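Local coordinates for protein lipase aflb (Neosartorya fumigata, PDB 6IDY) that probably hydrolyses the ester bonds of lipids, as a calcium-bound fungal lipase with an alpha/beta-hydrolase fold, at residues D254-I257 / D262-G265; S330-D335 / V341-L346; V227-W232 / L237-A242; I257-D262 / E362-N367; P167-P172 / W286-N291. One frame throughout, in Å; residues are numbered along the deposited sequence.

Overall arrangement
All five contacts gather on or beside one mixed, largely parallel sheet, the core of an alpha/beta hydrolase. Strand 253-259 serves interactions 1 and 4, and its neighbour 227-232 serves interaction 3, whose centre lies about 6 Å from that of interaction 1. Interaction 2 fastens the loop 330-335 over the edge strand 341-345. Interaction 5, about 19 Å from interaction 2 between centres, ties the loop after strand 161-166 to the end of helix 283-287. Along the chain, interactions 3 and 1 fall inside the loop closed by interaction 5; interaction 2 lies within that closed by interaction 4. Short-range contacts thus pack elements onto the sheet, from its core (1 and 3) to its edge (2), and long-range ones join loops where hydrolases of this fold keep their active site.

Interaction 1: residues D254-I257 / D262-G265; sequences DDFI and DFHG. With CA (calcium ion), chain D.
F256 and F263 meet through the far ends of their rings, one carried by a strand and the other by the turn that follows it a few residues later. At the head of 254-257 the chain turns a corner: the carbonyl oxygen of D254 accepts a hydrogen bond from a calcium-bound water, while its carboxylate turns to K161 and N226. D255 grips the metal directly. Both its carboxylate oxygens coordinate calcium, with OD2 2.5 Å from the ion, and a first torsion of -76° sets the carboxylate beside the backbone N. Two waters and the backbone oxygens of A377, H380 and G382 bring the ligand atoms to seven, so an anion on the sheet is linked to the C-terminal end of helix 368-379 and the residues after it.

The ring of F256, with CG anti to the backbone N (chi1 171°), reaches out toward F263, which comes from the opposite direction. F256 CZ lies 3.7 Å from F263 CZ, at the edge of the F263 ring and in its plane. The ring centroids are 5.9 Å apart and the planes stand almost at right angles (87°), yet the pair is oblique from the side of F256 and purely apolar. F263 is positioned by a type I turn, closed by G265 N and D262 O at 2.8 Å. T239 and L333 border the two rings. The calcium site is a feature of this lipase; a parallel core strand with a helix packed on it, followed two residues after its end by a type I turn, fits the alpha/beta-hydrolase sheet.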
# COMPACT_ATOMS: atom_id res chain seq x y z
N ASP A 254 -8.98 -0.75 -16.33
CA ASP A 254 -9.14 -2.13 -16.80
C ASP A 254 -8.82 -3.16 -15.73
O ASP A 254 -9.35 -4.27 -15.78
CB ASP A 254 -8.30 -2.39 -18.07
CG ASP A 254 -8.75 -1.60 -19.29
OD1 ASP A 254 -9.92 -1.17 -19.33
OD2 ASP A 254 -7.92 -1.42 -20.21
N ASP A 255 -7.92 -2.83 -14.80
CA ASP A 255 -7.51 -3.74 -13.74
C ASP A 255 -7.19 -2.99 -12.47
O ASP A 255 -6.50 -1.96 -12.51
CB ASP A 255 -6.27 -4.56 -14.15
CG ASP A 255 -6.56 -5.69 -15.13
OD1 ASP A 255 -7.15 -6.71 -14.70
OD2 ASP A 255 -6.18 -5.56 -16.31
N PHE A 256 -7.67 -3.52 -11.35
CA PHE A 256 -7.37 -3.01 -10.02
C PHE A 256 -6.72 -4.17 -9.29
O PHE A 256 -7.39 -5.15 -8.97
CB PHE A 256 -8.66 -2.47 -9.34
CG PHE A 256 -8.63 -2.08 -7.87
CD1 PHE A 256 -7.43 -1.85 -7.21
CD2 PHE A 256 -9.82 -1.93 -7.15
CE1 PHE A 256 -7.41 -1.50 -5.85
CE2 PHE A 256 -9.79 -1.58 -5.79
CZ PHE A 256 -8.59 -1.38 -5.15
N ILE A 257 -5.39 -4.12 -9.11
CA ILE A 257 -4.62 -5.15 -8.41
C ILE A 257 -4.41 -4.65 -6.98
O ILE A 257 -3.75 -3.63 -6.78
CB ILE A 257 -3.31 -5.53 -9.15
CG1 ILE A 257 -3.61 -6.02 -10.59
CG2 ILE A 257 -2.50 -6.59 -8.36
CD1 ILE A 257 -2.54 -5.65 -11.65
N ASP A 262 -7.49 -3.78 2.81
CA ASP A 262 -8.36 -3.87 3.98
C ASP A 262 -9.72 -3.26 3.66
O ASP A 262 -10.12 -2.26 4.25
CB ASP A 262 -7.68 -3.27 5.23
CG ASP A 262 -7.34 -1.80 5.15
OD1 ASP A 262 -6.92 -1.34 4.05
OD2 ASP A 262 -7.48 -1.10 6.17
N PHE A 263 -10.45 -3.89 2.71
CA PHE A 263 -11.76 -3.42 2.25
C PHE A 263 -12.82 -3.39 3.34
O PHE A 263 -13.86 -2.75 3.16
CB PHE A 263 -12.26 -4.19 1.02
CG PHE A 263 -11.40 -4.03 -0.21
CD1 PHE A 263 -11.22 -2.78 -0.79
CD2 PHE A 263 -10.81 -5.13 -0.81
CE1 PHE A 263 -10.43 -2.63 -1.93
CE2 PHE A 263 -10.07 -4.99 -1.99
CZ PHE A 263 -9.86 -3.74 -2.53
N HIS A 264 -12.56 -4.06 4.48
CA HIS A 264 -13.46 -4.04 5.63
C HIS A 264 -12.68 -3.53 6.85
O HIS A 264 -13.14 -3.64 7.97
CB HIS A 264 -14.06 -5.43 5.92
CG HIS A 264 -15.41 -5.38 6.57
ND1 HIS A 264 -15.67 -4.55 7.65
CD2 HIS A 264 -16.53 -6.08 6.29
CE1 HIS A 264 -16.94 -4.75 7.97
NE2 HIS A 264 -17.50 -5.66 7.17
N GLY A 265 -11.51 -2.95 6.61
CA GLY A 265 -10.65 -2.48 7.69
C GLY A 265 -10.07 -3.63 8.49
O GLY A 265 -9.87 -4.73 7.97
CA CA D . -7.15 -7.74 -16.92
O HOH W 1 -9.11 -6.43 -17.38
O HOH W 2 -6.41 -6.73 -18.91

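Interaction 2: residues S330-D335 / V341-L346; sequences SAILSD and VSNNHL
N343 and L333 join side chain to main chain by two hydrogen bonds, the strand residue's amide reading both polar atoms of the loop residue. N343 ND2 gives a nearly straight bond to L333 O at 2.9 Å, in the carbonyl plane and on a lone pair, with the acceptor close to the plane of the amide. In return L333 N reaches N343 OD1 at 3.1 Å, from above the plane of that carbonyl. Gripped at both ends, the amide has its rotation fixed; OD1 also pairs with T312 OG1.

Water forms a second bridge: water 3 donates to D335 OD2 at 2.9 Å and accepts from V341 N at 2.8 Å. The D335 carboxylate is held further by V339 and G340 backbone nitrogens.

Van der Waals contact comes mainly from V341. Its CG2 lies 3.6 Å from D335 CB, the two side chains running antiparallel alongside one another, and CG1 rests on L333 O at 3.5 Å. The apolar pair is L333 CB with V341 CG1, 4.3 Å apart. I332 CG2 touches N343 ND2 across a right-angled crossing.

The loop 330-335 thereby lies along strand 341-345, an edge strand of the sheet, whose inner neighbour is 310-314 and whose end leads into helix 346-349.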
# COMPACT_ATOMS: atom_id res chain seq x y z
N SER A 330 -10.84 -9.48 5.21
CA SER A 330 -11.02 -8.07 4.87
C SER A 330 -10.75 -7.75 3.40
O SER A 330 -11.33 -6.81 2.85
CB SER A 330 -10.11 -7.21 5.75
OG SER A 330 -10.46 -5.84 5.59
N ALA A 331 -9.88 -8.54 2.77
CA ALA A 331 -9.49 -8.35 1.38
C ALA A 331 -10.51 -8.80 0.36
O ALA A 331 -10.40 -8.42 -0.80
CB ALA A 331 -8.17 -9.06 1.14
N ILE A 332 -11.49 -9.60 0.76
CA ILE A 332 -12.48 -10.16 -0.16
C ILE A 332 -13.46 -9.12 -0.69
O ILE A 332 -14.05 -8.37 0.07
CB ILE A 332 -13.22 -11.39 0.47
CG1 ILE A 332 -12.23 -12.57 0.70
CG2 ILE A 332 -14.45 -11.83 -0.37
CD1 ILE A 332 -12.80 -13.75 1.60
N LEU A 333 -13.63 -9.11 -2.02
CA LEU A 333 -14.65 -8.32 -2.68
C LEU A 333 -15.61 -9.28 -3.35
O LEU A 333 -15.19 -10.32 -3.88
CB LEU A 333 -14.09 -7.34 -3.74
CG LEU A 333 -13.38 -6.08 -3.22
CD1 LEU A 333 -12.88 -5.23 -4.37
CD2 LEU A 333 -14.27 -5.25 -2.28
N SER A 334 -16.89 -8.95 -3.31
CA SER A 334 -17.91 -9.74 -4.00
C SER A 334 -17.91 -9.23 -5.44
O SER A 334 -17.19 -8.27 -5.76
CB SER A 334 -19.28 -9.53 -3.36
OG SER A 334 -19.38 -10.32 -2.18
N ASP A 335 -18.71 -9.85 -6.31
CA ASP A 335 -18.78 -9.43 -7.70
C ASP A 335 -20.22 -9.31 -8.21
O ASP A 335 -20.53 -9.82 -9.28
CB ASP A 335 -17.94 -10.35 -8.60
CG ASP A 335 -17.72 -9.78 -9.99
OD1 ASP A 335 -17.71 -8.53 -10.13
OD2 ASP A 335 -17.57 -10.57 -10.94
N VAL A 341 -13.80 -10.82 -10.52
CA VAL A 341 -13.05 -10.67 -9.27
C VAL A 341 -12.33 -11.97 -8.96
O VAL A 341 -12.91 -13.04 -9.10
CB VAL A 341 -13.96 -10.26 -8.06
CG1 VAL A 341 -13.17 -10.22 -6.74
CG2 VAL A 341 -14.64 -8.92 -8.29
N SER A 342 -11.09 -11.87 -8.49
CA SER A 342 -10.36 -13.02 -7.98
C SER A 342 -9.83 -12.61 -6.61
O SER A 342 -9.25 -11.54 -6.48
CB SER A 342 -9.26 -13.48 -8.93
OG SER A 342 -8.19 -12.56 -9.05
N ASN A 343 -10.14 -13.41 -5.59
CA ASN A 343 -9.71 -13.17 -4.21
C ASN A 343 -8.69 -14.23 -3.92
O ASN A 343 -9.01 -15.41 -3.79
CB ASN A 343 -10.90 -13.19 -3.24
CG ASN A 343 -11.84 -12.03 -3.49
OD1 ASN A 343 -11.47 -10.87 -3.35
ND2 ASN A 343 -13.06 -12.33 -3.86
N ASN A 344 -7.43 -13.80 -3.92
CA ASN A 344 -6.28 -14.69 -3.88
C ASN A 344 -5.57 -14.73 -2.53
O ASN A 344 -4.74 -13.87 -2.22
CB ASN A 344 -5.33 -14.33 -5.03
CG ASN A 344 -6.05 -14.26 -6.37
OD1 ASN A 344 -6.33 -15.28 -7.01
ND2 ASN A 344 -6.42 -13.06 -6.79
N HIS A 345 -5.89 -15.77 -1.75
CA HIS A 345 -5.31 -16.04 -0.44
C HIS A 345 -4.07 -16.90 -0.65
O HIS A 345 -4.18 -18.03 -1.15
CB HIS A 345 -6.34 -16.76 0.46
CG HIS A 345 -5.87 -17.02 1.85
ND1 HIS A 345 -5.94 -18.28 2.42
CD2 HIS A 345 -5.33 -16.17 2.76
CE1 HIS A 345 -5.48 -18.15 3.64
NE2 HIS A 345 -5.10 -16.90 3.89
N LEU A 346 -2.88 -16.35 -0.32
CA LEU A 346 -1.59 -17.03 -0.51
C LEU A 346 -1.55 -18.45 0.04
O LEU A 346 -1.11 -19.36 -0.66
CB LEU A 346 -0.41 -16.23 0.08
CG LEU A 346 -0.19 -14.79 -0.38
CD1 LEU A 346 1.07 -14.24 0.25
CD2 LEU A 346 -0.06 -14.69 -1.89
O HOH W 3 -15.72 -12.85 -10.74

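Interaction 3: residues V227-W232 / L237-A242; sequences VAVLSW and LDTQWA
S231 and T239 are the closest CA pair between 227-232 and 237-242, 7.6 Å apart, where strand and helix face each other. The side chains that fill this distance are few and small. V229 and T239 reach toward each other, tip to tip: V229 CG1 stands 3.7 Å from T239 OG1 and 3.8 Å from T239 CG2, so one methyl of the valine faces the fork of the threonine. V229 points at the helix, and a first torsion of 174° puts CG1, rather than CG2, at the threonine. S231 adds a looser touch, its CB 4.1 Å from T239 OG1.

The two elements open the beta-alpha-beta unit that runs from strand 227-232 through helix 235-245 to strand 253-259. The tight turn joining strand to helix is the place where alpha/beta hydrolases form the nucleophile elbow, and the sequence around it is consistent with that motif. The contact therefore seats the helix against the strand just beyond the elbow.

No hydrogen bond crosses between strand and helix here. T239 OG1 instead donates back along its own helix to G235 O, a bond favoured by a first torsion of -50° that holds the hydroxyl beside the backbone N. Its polar group is thus satisfied within the helix although it borders a valine methyl in a buried place. F256 of the adjoining strand packs beside S231, T239 and Q240, completing the same layer. Within the helix, W241 N bonds to L237 O at 3.0 Å and A242 N to D238 O at 3.1 Å.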
# COMPACT_ATOMS: atom_id res chain seq x y z
N VAL A 227 -6.15 2.58 -18.02
CA VAL A 227 -5.03 2.32 -17.12
C VAL A 227 -5.33 1.13 -16.23
O VAL A 227 -6.43 0.58 -16.23
CB VAL A 227 -4.69 3.58 -16.27
CG1 VAL A 227 -4.34 4.78 -17.15
CG2 VAL A 227 -5.81 3.93 -15.28
N ALA A 228 -4.33 0.77 -15.42
CA ALA A 228 -4.43 -0.22 -14.38
C ALA A 228 -3.98 0.47 -13.11
O ALA A 228 -3.23 1.45 -13.15
CB ALA A 228 -3.54 -1.40 -14.68
N VAL A 229 -4.50 0.01 -11.97
CA VAL A 229 -4.14 0.53 -10.66
C VAL A 229 -3.60 -0.65 -9.85
O VAL A 229 -4.24 -1.70 -9.81
CB VAL A 229 -5.34 1.20 -9.93
CG1 VAL A 229 -4.97 1.61 -8.51
CG2 VAL A 229 -5.89 2.41 -10.71
N LEU A 230 -2.44 -0.47 -9.21
CA LEU A 230 -1.91 -1.47 -8.29
C LEU A 230 -1.79 -0.75 -6.96
O LEU A 230 -1.12 0.28 -6.87
CB LEU A 230 -0.57 -2.07 -8.75
CG LEU A 230 -0.12 -3.33 -7.97
CD1 LEU A 230 0.63 -4.27 -8.88
CD2 LEU A 230 0.75 -2.96 -6.77
N SER A 231 -2.48 -1.27 -5.95
CA SER A 231 -2.48 -0.64 -4.63
C SER A 231 -1.92 -1.56 -3.55
O SER A 231 -1.86 -2.77 -3.73
CB SER A 231 -3.90 -0.19 -4.28
OG SER A 231 -4.72 -1.28 -3.87
N TRP A 232 -1.51 -0.96 -2.43
CA TRP A 232 -1.03 -1.67 -1.25
C TRP A 232 -1.76 -1.14 -0.03
O TRP A 232 -1.96 0.07 0.07
CB TRP A 232 0.50 -1.53 -1.06
CG TRP A 232 1.00 -2.21 0.20
CD1 TRP A 232 0.84 -3.52 0.53
CD2 TRP A 232 1.70 -1.60 1.29
NE1 TRP A 232 1.39 -3.76 1.77
CE2 TRP A 232 1.92 -2.60 2.26
CE3 TRP A 232 2.18 -0.29 1.54
CZ2 TRP A 232 2.60 -2.34 3.46
CZ3 TRP A 232 2.85 -0.04 2.73
CH2 TRP A 232 3.07 -1.06 3.67
N LEU A 237 -8.45 0.82 -0.23
CA LEU A 237 -9.58 1.62 0.25
C LEU A 237 -9.68 2.92 -0.53
O LEU A 237 -10.78 3.31 -0.92
CB LEU A 237 -9.48 1.91 1.76
CG LEU A 237 -9.78 0.74 2.70
CD1 LEU A 237 -9.41 1.10 4.13
CD2 LEU A 237 -11.25 0.35 2.64
N ASP A 238 -8.53 3.59 -0.78
CA ASP A 238 -8.48 4.85 -1.52
C ASP A 238 -8.99 4.66 -2.94
O ASP A 238 -9.72 5.53 -3.45
CB ASP A 238 -7.04 5.39 -1.57
CG ASP A 238 -6.38 5.64 -0.22
OD1 ASP A 238 -7.11 5.73 0.79
OD2 ASP A 238 -5.15 5.75 -0.18
N THR A 239 -8.63 3.53 -3.59
CA THR A 239 -9.04 3.22 -4.95
C THR A 239 -10.52 2.87 -5.02
O THR A 239 -11.21 3.40 -5.89
CB THR A 239 -8.14 2.14 -5.56
OG1 THR A 239 -6.77 2.51 -5.37
CG2 THR A 239 -8.42 1.90 -7.06
N GLN A 240 -10.99 2.00 -4.12
CA GLN A 240 -12.40 1.59 -4.06
C GLN A 240 -13.32 2.79 -3.83
O GLN A 240 -14.36 2.88 -4.48
CB GLN A 240 -12.61 0.51 -2.97
CG GLN A 240 -13.99 -0.15 -3.01
CD GLN A 240 -14.23 -1.11 -4.16
OE1 GLN A 240 -13.43 -1.24 -5.11
NE2 GLN A 240 -15.36 -1.82 -4.09
N TRP A 241 -12.92 3.72 -2.92
CA TRP A 241 -13.68 4.95 -2.66
C TRP A 241 -13.69 5.84 -3.91
O TRP A 241 -14.74 6.33 -4.29
CB TRP A 241 -13.12 5.70 -1.42
CG TRP A 241 -13.95 6.88 -0.99
CD1 TRP A 241 -13.91 8.15 -1.51
CD2 TRP A 241 -14.90 6.92 0.08
NE1 TRP A 241 -14.79 8.96 -0.84
CE2 TRP A 241 -15.40 8.24 0.16
CE3 TRP A 241 -15.41 5.96 0.97
CZ2 TRP A 241 -16.38 8.63 1.08
CZ3 TRP A 241 -16.35 6.34 1.92
CH2 TRP A 241 -16.82 7.67 1.97
N ALA A 242 -12.53 5.99 -4.58
CA ALA A 242 -12.41 6.78 -5.82
C ALA A 242 -13.31 6.20 -6.92
O ALA A 242 -14.04 6.94 -7.57
CB ALA A 242 -10.95 6.82 -6.29

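Interaction 4: residues I257-D262 / E362-N367; sequences IAISPD and EGVLYN
I259 supplies the apolar half of this contact, and its CG2 methyl meets both V364 and L365. The distance from I259 CG2 to V364 CG1 is 3.7 Å, the two branched side chains crossing at a slant. On another flank the same methyl lies 3.8 Å from L365 CD2, which swings in although the leucine leaves its backbone to one side. The isoleucine holds CG2 anti to its own backbone N and CG1 anti to the carbonyl carbon (chi1 -47°), and this aims the methyl between the two partners. I313 of the next strand touches I259 and V364 alike, and L230 and W232 border the group from strand 227-232.

The mixed half is made by S260, where the strand has ended and the residue adopts a left-handed backbone conformation (phi 46°). S260 OG is 3.4 Å from V364 CG2 and 3.6 Å from V364 CB, a van der Waals approach of hydroxyl to methyl. The hydroxyl's polar need is met by H361 O, just ahead of the segment 362-367. Hydrolases of this fold usually carry their catalytic histidine in a loop so placed.

Backbone bonds shape the other partner. L365 N bonds to E362 O at 3.1 Å, and the short 3-10 turn thus formed presents V364 and L365 on the face toward the strand. N367 then caps the start of helix 368-379.

With no hydrogen bond directly between the two segments, the fit depends on shape and on burial of methyl groups, while the bond from S260 OG to H361 O alongside fixes this late loop to the end of a central strand.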
# COMPACT_ATOMS: atom_id res chain seq x y z
N ILE A 257 -5.39 -4.12 -9.11
CA ILE A 257 -4.62 -5.15 -8.41
C ILE A 257 -4.41 -4.65 -6.98
O ILE A 257 -3.75 -3.63 -6.78
CB ILE A 257 -3.31 -5.53 -9.15
CG1 ILE A 257 -3.61 -6.02 -10.59
CG2 ILE A 257 -2.50 -6.59 -8.36
CD1 ILE A 257 -2.54 -5.65 -11.65
N ALA A 258 -5.02 -5.31 -6.01
CA ALA A 258 -4.97 -4.88 -4.63
C ALA A 258 -4.15 -5.81 -3.74
O ALA A 258 -4.55 -6.94 -3.47
CB ALA A 258 -6.38 -4.70 -4.09
N ILE A 259 -2.98 -5.32 -3.31
CA ILE A 259 -2.05 -6.04 -2.43
C ILE A 259 -2.41 -5.73 -0.98
O ILE A 259 -2.48 -4.55 -0.61
CB ILE A 259 -0.57 -5.68 -2.76
CG1 ILE A 259 -0.27 -5.71 -4.30
CG2 ILE A 259 0.42 -6.52 -1.95
CD1 ILE A 259 -0.47 -7.10 -5.06
N SER A 260 -2.68 -6.79 -0.18
CA SER A 260 -3.06 -6.73 1.24
C SER A 260 -4.15 -5.67 1.47
O SER A 260 -3.97 -4.80 2.33
CB SER A 260 -1.84 -6.44 2.12
OG SER A 260 -0.86 -7.45 1.97
N PRO A 261 -5.27 -5.67 0.70
CA PRO A 261 -6.27 -4.62 0.89
C PRO A 261 -7.16 -4.85 2.10
O PRO A 261 -7.55 -5.98 2.37
CB PRO A 261 -7.06 -4.65 -0.41
CG PRO A 261 -7.01 -6.09 -0.82
CD PRO A 261 -5.69 -6.62 -0.36
N ASP A 262 -7.49 -3.78 2.81
CA ASP A 262 -8.36 -3.87 3.98
C ASP A 262 -9.72 -3.26 3.66
O ASP A 262 -10.12 -2.26 4.25
CB ASP A 262 -7.68 -3.27 5.23
CG ASP A 262 -7.34 -1.80 5.15
OD1 ASP A 262 -6.92 -1.34 4.05
OD2 ASP A 262 -7.48 -1.10 6.17
N GLU A 362 3.30 -6.12 4.34
CA GLU A 362 4.27 -5.55 3.39
C GLU A 362 4.88 -6.64 2.51
O GLU A 362 5.12 -6.39 1.33
CB GLU A 362 5.36 -4.70 4.10
CG GLU A 362 6.26 -5.43 5.12
CD GLU A 362 5.67 -5.79 6.48
OE1 GLU A 362 4.51 -5.42 6.74
OE2 GLU A 362 6.37 -6.45 7.27
N GLY A 363 5.06 -7.84 3.07
CA GLY A 363 5.64 -9.00 2.39
C GLY A 363 4.93 -9.48 1.14
O GLY A 363 5.58 -10.05 0.26
N VAL A 364 3.61 -9.24 1.03
CA VAL A 364 2.85 -9.63 -0.17
C VAL A 364 3.39 -8.87 -1.41
O VAL A 364 3.35 -9.40 -2.52
CB VAL A 364 1.30 -9.56 0.02
CG1 VAL A 364 0.56 -10.16 -1.18
CG2 VAL A 364 0.87 -10.27 1.30
N LEU A 365 4.00 -7.67 -1.21
CA LEU A 365 4.61 -6.87 -2.28
C LEU A 365 5.78 -7.60 -2.98
O LEU A 365 6.08 -7.30 -4.14
CB LEU A 365 5.08 -5.50 -1.76
CG LEU A 365 3.99 -4.52 -1.31
CD1 LEU A 365 4.60 -3.41 -0.44
CD2 LEU A 365 3.22 -3.94 -2.50
N TYR A 366 6.43 -8.53 -2.27
CA TYR A 366 7.53 -9.30 -2.85
C TYR A 366 7.17 -10.79 -2.99
O TYR A 366 8.06 -11.62 -3.20
CB TYR A 366 8.87 -9.08 -2.10
CG TYR A 366 8.87 -9.36 -0.61
CD1 TYR A 366 8.76 -10.66 -0.12
CD2 TYR A 366 9.08 -8.33 0.31
CE1 TYR A 366 8.80 -10.92 1.25
CE2 TYR A 366 9.13 -8.58 1.68
CZ TYR A 366 8.99 -9.88 2.14
OH TYR A 366 9.01 -10.12 3.50
N ASN A 367 5.87 -11.13 -2.90
CA ASN A 367 5.42 -12.52 -3.03
C ASN A 367 5.38 -12.97 -4.51
O ASN A 367 4.84 -12.25 -5.35
CB ASN A 367 4.07 -12.74 -2.34
CG ASN A 367 3.62 -14.16 -2.42
OD1 ASN A 367 2.98 -14.58 -3.38
ND2 ASN A 367 3.97 -14.96 -1.42

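Interaction 5: residues P167-P172 / W286-N291; sequences PGTATP and WQQGWN
The loop after strand 161-166, which in alpha/beta hydrolases commonly contributes to the oxyanion hole, is joined here through T169 to Q288 just past helix 283-287. T169 sits in a type II turn from G168 to T171, and A170 takes the positive phi (59°) that such a turn demands. From this corner the T169 hydroxyl crosses to the other segment and forms the one hydrogen bond between them: T169 OG1 donates to Q288 OE1 at 3.0 Å. The donor lies in the plane of the amide carbonyl and uses a lone pair.

Q288 reaches the threonine with an extended chain (chi2 174°). Its other amide atom, NE2, donates to D262 OD2, so both ends of the group are engaged and its flip is fixed. T169 OG1 in turn accepts from Q234 NE2. A buried file of bonds thus runs from Q234 through T169 and Q288 to D262, linking the residue just before helix 235-245 to the loop beyond strand 253-259, and each group passes on a bond in the same direction. W275 also packs on T169, adding an apolar flank to the polar path. The turn itself is braced from within its own segment, where T171 OG1 donates to T169 O at 2.8 Å, tilted 30° from the carbonyl plane.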
# COMPACT_ATOMS: atom_id res chain seq x y z
N PRO A 167 -0.04 4.09 -2.75
CA PRO A 167 0.63 3.67 -1.51
C PRO A 167 -0.32 3.24 -0.41
O PRO A 167 -1.53 3.44 -0.51
CB PRO A 167 1.39 4.92 -1.10
CG PRO A 167 0.51 6.03 -1.56
CD PRO A 167 -0.01 5.56 -2.89
N GLY A 168 0.25 2.69 0.66
CA GLY A 168 -0.46 2.27 1.85
C GLY A 168 -0.32 3.29 2.97
O GLY A 168 0.24 4.38 2.77
N THR A 169 -0.81 2.93 4.15
CA THR A 169 -0.78 3.77 5.34
C THR A 169 0.62 4.14 5.80
O THR A 169 1.51 3.27 5.86
CB THR A 169 -1.57 3.09 6.47
OG1 THR A 169 -2.90 2.84 6.03
CG2 THR A 169 -1.58 3.89 7.75
N ALA A 170 0.81 5.45 6.10
CA ALA A 170 2.01 6.05 6.68
C ALA A 170 3.30 5.87 5.86
O ALA A 170 4.38 6.21 6.35
CB ALA A 170 2.21 5.51 8.09
N THR A 171 3.19 5.33 4.64
CA THR A 171 4.38 5.04 3.84
C THR A 171 4.29 5.68 2.45
O THR A 171 3.34 5.40 1.72
CB THR A 171 4.67 3.52 3.81
OG1 THR A 171 4.19 2.90 5.00
CG2 THR A 171 6.15 3.22 3.65
N PRO A 172 5.26 6.57 2.09
CA PRO A 172 5.21 7.20 0.75
C PRO A 172 5.36 6.17 -0.36
O PRO A 172 6.07 5.19 -0.20
CB PRO A 172 6.40 8.17 0.77
CG PRO A 172 6.80 8.31 2.19
CD PRO A 172 6.44 7.01 2.85
N TRP A 286 -7.94 5.55 12.50
CA TRP A 286 -9.26 5.36 13.08
C TRP A 286 -10.29 4.88 12.07
O TRP A 286 -11.08 3.99 12.41
CB TRP A 286 -9.74 6.62 13.83
CG TRP A 286 -9.19 6.72 15.22
CD1 TRP A 286 -8.43 7.73 15.73
CD2 TRP A 286 -9.29 5.73 16.26
NE1 TRP A 286 -8.08 7.46 17.03
CE2 TRP A 286 -8.61 6.24 17.39
CE3 TRP A 286 -9.92 4.48 16.36
CZ2 TRP A 286 -8.52 5.54 18.59
CZ3 TRP A 286 -9.85 3.79 17.56
CH2 TRP A 286 -9.16 4.32 18.66
N GLN A 287 -10.25 5.40 10.83
CA GLN A 287 -11.19 5.00 9.76
C GLN A 287 -11.02 3.55 9.31
O GLN A 287 -11.96 2.97 8.77
CB GLN A 287 -11.05 5.92 8.54
CG GLN A 287 -11.62 7.30 8.77
CD GLN A 287 -11.25 8.25 7.67
OE1 GLN A 287 -10.09 8.39 7.28
NE2 GLN A 287 -12.25 8.95 7.15
N GLN A 288 -9.83 2.97 9.53
CA GLN A 288 -9.55 1.60 9.11
C GLN A 288 -9.98 0.54 10.13
O GLN A 288 -9.66 -0.64 9.98
CB GLN A 288 -8.08 1.45 8.69
CG GLN A 288 -7.86 2.13 7.33
CD GLN A 288 -6.42 2.14 6.94
OE1 GLN A 288 -5.64 3.02 7.34
NE2 GLN A 288 -6.03 1.17 6.16
N GLY A 289 -10.76 0.95 11.13
CA GLY A 289 -11.36 0.02 12.07
C GLY A 289 -12.49 -0.72 11.36
O GLY A 289 -13.11 -0.17 10.46
N TRP A 290 -12.73 -1.98 11.74
CA TRP A 290 -13.75 -2.85 11.15
C TRP A 290 -15.15 -2.26 11.09
O TRP A 290 -15.82 -2.40 10.07
CB TRP A 290 -13.81 -4.19 11.89
CG TRP A 290 -14.57 -5.27 11.17
CD1 TRP A 290 -15.89 -5.56 11.30
CD2 TRP A 290 -14.04 -6.18 10.19
NE1 TRP A 290 -16.22 -6.62 10.48
CE2 TRP A 290 -15.11 -7.01 9.78
CE3 TRP A 290 -12.77 -6.39 9.65
CZ2 TRP A 290 -14.94 -8.03 8.84
CZ3 TRP A 290 -12.60 -7.41 8.71
CH2 TRP A 290 -13.68 -8.22 8.33
N ASN A 291 -15.61 -1.65 12.19
CA ASN A 291 -16.98 -1.15 12.32
C ASN A 291 -17.14 0.37 12.22
O ASN A 291 -18.16 0.91 12.66
CB ASN A 291 -17.59 -1.67 13.62
CG ASN A 291 -18.38 -2.93 13.37
OD1 ASN A 291 -19.57 -2.90 13.02
ND2 ASN A 291 -17.72 -4.07 13.51